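Local coordinates for heme utilization carrier protein (Escherichia coli O157:H7, PDB 6U9J), which probably carries heme in the cytosol for heme utilisation, and may act alongside anaerobic heme degradation, at residues A[102-107]-A[117-122]; A[46-51]-A[72-77]. All coordinates share one frame; numbering follows the deposited sequence.

Overall arrangement
Contact 1 pairs the two strands of a hairpin, the second and third strands of the six-stranded antiparallel sheet, and contact 2 sets helix 44-51 against the loop that leads to the three-stranded sheet. Their centres lie about 14 Å apart, yet they meet directly. Ile119 of contact 1 sends CD1 to within 3.5 Å of CG2 of Val51 in contact 2, and the ring of Phe121 reaches that of Trp48, with CZ to CE3 at 4.0 Å. The helix of contact 2 therefore lies against the Ile119 and Phe121 face of the hairpin, and its Trp48 carries the packing on to Leu74 and Pro75.

Contact 1 (A[102-107]-A[117-122]); sequences THIALI and ASILFF
The carbonyl oxygen of Ile107 is gripped from several directions. Ser118 N donates to it at 2.9 Å, with an angle at the hydrogen of 162°, and a water gives it a longer bond of 3.3 Å. Ala117 adds a CA-H...O contact, its CA 3.3 Å from the same Ile107 O. That water also meets Ser118 OG at 3.0 Å and so bridges carbonyl and hydroxyl. The bond from Ile107 N to Ser118 O completes a reciprocal pair. Ala105 and Leu120 form another, and Phe122 N binds His103 O at 2.8 Å. At the start the pairing slips: Phe122 O takes a more bent bond from Thr102 N, not His103 N. With strand directions at 167°, this is an antiparallel beta hairpin whose hydrogen-bonded and non-hydrogen-bonded pairs alternate from His103 to Ile107.

On one face, Phe122 has CG anti to its carbonyl carbon (chi1 -66°), and the ring runs back along its own strand, CD1-CE1 edge to the neighbour. That edge takes the Ala105 methyl in plane, CB to CE1 at 3.8 Å. Farther along, Ile107 CD1 crosses to Leu120 CD2 at 3.7 Å. On the opposite face, Ile104 and Ile119 stand side by side with their CG2 methyls 3.7 Å apart, while the Ile104 CG1 branch runs along the CD2 side of the Phe121 ring.

His103, Ala105 and Ile107 carry the first face to helix 26-31, whereas Leu106, on the second, packs on helix 144-157. Backbone bonds continue the sheet from Ile104 and Leu106 to strand 36-40 and from Ile119 and Phe121 to strand 128-133.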
loop_
_atom_site.group_PDB
_atom_site.type_symbol
_atom_site.label_atom_id
_atom_site.label_comp_id
_atom_site.label_asym_id
_atom_site.label_seq_id
_atom_site.Cartn_x
_atom_site.Cartn_y
_atom_site.Cartn_z
ATOM N N THR A 102 -5.670 -16.471 4.568
ATOM C CA THR A 102 -6.401 -17.718 4.757
ATOM C C THR A 102 -7.249 -18.124 3.558
ATOM O O THR A 102 -7.627 -19.299 3.466
ATOM C CB THR A 102 -7.297 -17.633 5.998
ATOM O OG1 THR A 102 -8.249 -16.580 5.827
ATOM C CG2 THR A 102 -6.467 -17.358 7.255
ATOM N N HIS A 103 -7.565 -17.193 2.648
ATOM C CA HIS A 103 -8.335 -17.495 1.446
ATOM C C HIS A 103 -7.854 -16.604 0.318
ATOM O O HIS A 103 -7.368 -15.494 0.553
ATOM C CB HIS A 103 -9.850 -17.285 1.628
ATOM C CG HIS A 103 -10.447 -18.191 2.655
ATOM N ND1 HIS A 103 -10.575 -17.828 3.977
ATOM C CD2 HIS A 103 -10.900 -19.464 2.564
ATOM C CE1 HIS A 103 -11.104 -18.833 4.654
ATOM N NE2 HIS A 103 -11.303 -19.840 3.822
ATOM N N ILE A 104 -8.000 -17.111 -0.906
ATOM C CA ILE A 104 -7.733 -16.373 -2.136
ATOM C C ILE A 104 -8.917 -16.581 -3.068
ATOM O O ILE A 104 -9.418 -17.701 -3.195
ATOM C CB ILE A 104 -6.435 -16.854 -2.811
ATOM C CG1 ILE A 104 -5.255 -16.712 -1.840
ATOM C CG2 ILE A 104 -6.202 -16.100 -4.137
ATOM C CD1 ILE A 104 -4.013 -17.449 -2.309
ATOM N N ALA A 105 -9.362 -15.515 -3.728
ATOM C CA ALA A 105 -10.454 -15.642 -4.685
ATOM C C ALA A 105 -10.051 -15.079 -6.036
ATOM O O ALA A 105 -9.379 -14.051 -6.116
ATOM C CB ALA A 105 -11.724 -14.936 -4.199
ATOM N N LEU A 106 -10.471 -15.756 -7.098
ATOM C CA LEU A 106 -10.431 -15.205 -8.444
ATOM C C LEU A 106 -11.849 -14.800 -8.805
ATOM O O LEU A 106 -12.775 -15.603 -8.663
ATOM C CB LEU A 106 -9.892 -16.219 -9.457
ATOM C CG LEU A 106 -8.361 -16.272 -9.594
ATOM C CD1 LEU A 106 -7.701 -16.736 -8.307
ATOM C CD2 LEU A 106 -7.944 -17.167 -10.760
ATOM N N ILE A 107 -12.017 -13.548 -9.231
ATOM C CA ILE A 107 -13.332 -12.961 -9.468
ATOM C C ILE A 107 -13.409 -12.361 -10.862
ATOM O O ILE A 107 -12.495 -11.663 -11.304
ATOM C CB ILE A 107 -13.637 -11.871 -8.421
ATOM C CG1 ILE A 107 -13.640 -12.478 -7.018
ATOM C CG2 ILE A 107 -14.983 -11.176 -8.747
ATOM C CD1 ILE A 107 -13.485 -11.448 -5.913
ATOM N N ALA A 117 -11.323 -8.497 -13.881
ATOM C CA ALA A 117 -10.862 -9.803 -13.446
ATOM C C ALA A 117 -9.839 -9.547 -12.360
ATOM O O ALA A 117 -8.886 -8.798 -12.588
ATOM C CB ALA A 117 -10.237 -10.605 -14.590
ATOM N N SER A 118 -10.076 -10.101 -11.180
ATOM C CA SER A 118 -9.261 -9.749 -10.029
ATOM C C SER A 118 -8.929 -10.974 -9.196
ATOM O O SER A 118 -9.619 -11.997 -9.229
ATOM C CB SER A 118 -9.978 -8.719 -9.144
ATOM O OG SER A 118 -11.177 -9.245 -8.618
ATOM N N ILE A 119 -7.839 -10.847 -8.435
ATOM C CA ILE A 119 -7.447 -11.812 -7.413
ATOM C C ILE A 119 -7.456 -11.090 -6.078
ATOM O O ILE A 119 -6.804 -10.055 -5.937
ATOM C CB ILE A 119 -6.065 -12.399 -7.709
ATOM C CG1 ILE A 119 -6.073 -13.060 -9.076
ATOM C CG2 ILE A 119 -5.621 -13.385 -6.604
ATOM C CD1 ILE A 119 -4.711 -13.401 -9.587
ATOM N N LEU A 120 -8.206 -11.617 -5.117
ATOM C CA LEU A 120 -8.316 -11.039 -3.784
ATOM C C LEU A 120 -7.654 -11.979 -2.794
ATOM O O LEU A 120 -7.929 -13.184 -2.796
ATOM C CB LEU A 120 -9.774 -10.815 -3.378
ATOM C CG LEU A 120 -10.362 -9.440 -3.677
ATOM C CD1 LEU A 120 -10.146 -9.085 -5.137
ATOM C CD2 LEU A 120 -11.842 -9.441 -3.339
ATOM N N PHE A 121 -6.799 -11.421 -1.945
ATOM C CA PHE A 121 -6.169 -12.161 -0.860
ATOM C C PHE A 121 -6.850 -11.746 0.432
ATOM O O PHE A 121 -6.920 -10.552 0.735
ATOM C CB PHE A 121 -4.667 -11.867 -0.784
ATOM C CG PHE A 121 -3.902 -12.234 -2.031
ATOM C CD1 PHE A 121 -3.900 -11.389 -3.141
ATOM C CD2 PHE A 121 -3.169 -13.412 -2.096
ATOM C CE1 PHE A 121 -3.200 -11.715 -4.286
ATOM C CE2 PHE A 121 -2.462 -13.745 -3.224
ATOM C CZ PHE A 121 -2.474 -12.902 -4.334
ATOM N N PHE A 122 -7.358 -12.718 1.183
ATOM C CA PHE A 122 -8.139 -12.453 2.389
ATOM C C PHE A 122 -7.375 -12.792 3.663
ATOM O O PHE A 122 -6.649 -13.793 3.721
ATOM C CB PHE A 122 -9.430 -13.273 2.397
ATOM C CG PHE A 122 -10.397 -12.886 1.336
ATOM C CD1 PHE A 122 -10.341 -13.484 0.090
ATOM C CD2 PHE A 122 -11.347 -11.923 1.584
ATOM C CE1 PHE A 122 -11.241 -13.130 -0.905
ATOM C CE2 PHE A 122 -12.252 -11.558 0.599
ATOM C CZ PHE A 122 -12.192 -12.166 -0.649
HETATM O O HOH W 1 -13.260 -8.564 -10.640
#

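Contact 2 (A[46-51]-A[72-77]); sequences TVWDTV and GELPSG
Leu74 meets Trp48 through CG and both its methyls. Its CB points toward helix 44-51, and CG, set anti to the backbone N (chi1 -162°), already lies 3.6 Å from Trp48 CZ2. From there the branches part. CD1 stays near the outer rim of the benzene ring, between CZ2 and CH2, at 3.7 Å from Trp48 CZ2. CD2 goes to the middle of the indole, with its shortest approach, 3.4 Å, to Trp48 CE2. This methyl stands 3.6 Å from the centroid of the six-membered ring and 19° off the ring normal, which is the geometry of a CH-pi contact over the face. CD2 also touches Val51 CG1 at 3.8 Å, so the methyl sits between an indole face and a valine branch one helical turn further on.

Segment 72-77 begins at a corner at Gly72, where the chain leaves strand 66-71 of the six-stranded sheet and heads for strand 77-80 of the three-stranded one. Helix 44-51 is thus packed against the connection between the two sheets.

The indole is also held at its edge. Trp48 NE1 donates to Pro75 O at 2.8 Å, with 160° at the hydrogen and the oxygen almost in the ring plane, and this directional bond limits rotation of the ring beneath Leu74. Two waters close the remaining span: one accepts from Leu74 N at 2.9 Å and donates to Val51 O, the carbonyl of the last helical residue, and the other bridges Asp49 OD1 and Gly77 N. Trp48 also meets Phe84 edge-to-face and touches Phe44, while Met92 of strand 92-96 packs on both Leu74 and Pro75.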
loop_
_atom_site.group_PDB
_atom_site.type_symbol
_atom_site.label_atom_id
_atom_site.label_comp_id
_atom_site.label_asym_id
_atom_site.label_seq_id
_atom_site.Cartn_x
_atom_site.Cartn_y
_atom_site.Cartn_z
ATOM N N THR A 46 1.327 -20.917 -5.428
ATOM C CA THR A 46 0.864 -21.265 -6.769
ATOM C C THR A 46 0.269 -20.052 -7.479
ATOM O O THR A 46 0.581 -19.789 -8.647
ATOM C CB THR A 46 -0.164 -22.398 -6.683
ATOM O OG1 THR A 46 0.476 -23.586 -6.196
ATOM C CG2 THR A 46 -0.780 -22.685 -8.041
ATOM N N VAL A 47 -0.563 -19.286 -6.775
ATOM C CA VAL A 47 -1.201 -18.119 -7.382
ATOM C C VAL A 47 -0.165 -17.040 -7.659
ATOM O O VAL A 47 -0.080 -16.499 -8.769
ATOM C CB VAL A 47 -2.325 -17.589 -6.474
ATOM C CG1 VAL A 47 -2.837 -16.237 -6.982
ATOM C CG2 VAL A 47 -3.457 -18.619 -6.367
ATOM N N TRP A 48 0.654 -16.723 -6.652
ATOM C CA TRP A 48 1.620 -15.644 -6.812
ATOM C C TRP A 48 2.576 -15.939 -7.962
ATOM O O TRP A 48 2.758 -15.108 -8.861
ATOM C CB TRP A 48 2.397 -15.426 -5.503
ATOM C CG TRP A 48 3.162 -14.133 -5.537
ATOM C CD1 TRP A 48 4.394 -13.919 -6.076
ATOM C CD2 TRP A 48 2.690 -12.866 -5.083
ATOM N NE1 TRP A 48 4.731 -12.582 -5.970
ATOM C CE2 TRP A 48 3.711 -11.923 -5.339
ATOM C CE3 TRP A 48 1.511 -12.438 -4.466
ATOM C CZ2 TRP A 48 3.572 -10.567 -5.016
ATOM C CZ3 TRP A 48 1.380 -11.099 -4.135
ATOM C CH2 TRP A 48 2.403 -10.181 -4.410
ATOM N N ASP A 49 3.192 -17.129 -7.955
ATOM C CA ASP A 49 4.172 -17.472 -8.981
ATOM C C ASP A 49 3.554 -17.506 -10.379
ATOM O O ASP A 49 4.243 -17.225 -11.371
ATOM C CB ASP A 49 4.816 -18.815 -8.648
ATOM C CG ASP A 49 5.741 -18.744 -7.432
ATOM O OD1 ASP A 49 6.013 -17.630 -6.933
ATOM O OD2 ASP A 49 6.159 -19.815 -6.961
ATOM N N THR A 50 2.262 -17.838 -10.480
ATOM C CA THR A 50 1.589 -17.846 -11.775
ATOM C C THR A 50 1.400 -16.430 -12.309
ATOM O O THR A 50 1.716 -16.153 -13.468
ATOM C CB THR A 50 0.250 -18.575 -11.658
ATOM O OG1 THR A 50 0.490 -19.949 -11.346
ATOM C CG2 THR A 50 -0.533 -18.513 -12.972
ATOM N N VAL A 51 0.941 -15.508 -11.457
ATOM C CA VAL A 51 0.693 -14.129 -11.891
ATOM C C VAL A 51 1.990 -13.446 -12.297
ATOM O O VAL A 51 2.000 -12.553 -13.156
ATOM C CB VAL A 51 -0.044 -13.356 -10.775
ATOM C CG1 VAL A 51 -0.276 -11.874 -11.147
ATOM C CG2 VAL A 51 -1.365 -14.032 -10.460
ATOM N N GLY A 72 2.611 -2.964 -13.332
ATOM C CA GLY A 72 3.850 -3.541 -13.804
ATOM C C GLY A 72 3.873 -5.023 -13.489
ATOM O O GLY A 72 2.910 -5.586 -12.978
ATOM N N GLU A 73 5.006 -5.642 -13.792
ATOM C CA GLU A 73 5.125 -7.068 -13.549
ATOM C C GLU A 73 5.157 -7.341 -12.051
ATOM O O GLU A 73 5.791 -6.609 -11.285
ATOM C CB GLU A 73 6.382 -7.609 -14.223
ATOM C CG GLU A 73 6.315 -7.521 -15.738
ATOM C CD GLU A 73 7.440 -8.276 -16.428
ATOM O OE1 GLU A 73 8.527 -8.414 -15.825
ATOM O OE2 GLU A 73 7.234 -8.717 -17.578
ATOM N N LEU A 74 4.458 -8.397 -11.630
ATOM C CA LEU A 74 4.459 -8.774 -10.225
ATOM C C LEU A 74 5.839 -9.297 -9.839
ATOM O O LEU A 74 6.350 -10.212 -10.494
ATOM C CB LEU A 74 3.394 -9.842 -9.963
ATOM C CG LEU A 74 2.994 -10.018 -8.499
ATOM C CD1 LEU A 74 2.237 -8.787 -8.011
ATOM C CD2 LEU A 74 2.189 -11.297 -8.274
ATOM N N PRO A 75 6.484 -8.744 -8.806
ATOM C CA PRO A 75 7.801 -9.251 -8.405
ATOM C C PRO A 75 7.702 -10.640 -7.797
ATOM O O PRO A 75 6.725 -10.975 -7.120
ATOM C CB PRO A 75 8.287 -8.224 -7.375
ATOM C CG PRO A 75 7.070 -7.546 -6.878
ATOM C CD PRO A 75 6.036 -7.611 -7.981
ATOM N N SER A 76 8.724 -11.453 -8.056
ATOM C CA SER A 76 8.860 -12.715 -7.355
ATOM C C SER A 76 9.205 -12.460 -5.888
ATOM O O SER A 76 9.575 -11.349 -5.488
ATOM C CB SER A 76 9.948 -13.569 -8.002
ATOM O OG SER A 76 11.237 -13.076 -7.676
ATOM N N GLY A 77 9.076 -13.504 -5.073
ATOM C CA GLY A 77 9.398 -13.357 -3.670
ATOM C C GLY A 77 9.895 -14.651 -3.064
ATOM O O GLY A 77 9.871 -15.711 -3.694
HETATM O O HOH W 2 8.006 -16.007 -6.460
HETATM O O HOH W 3 3.215 -10.125 -13.612
#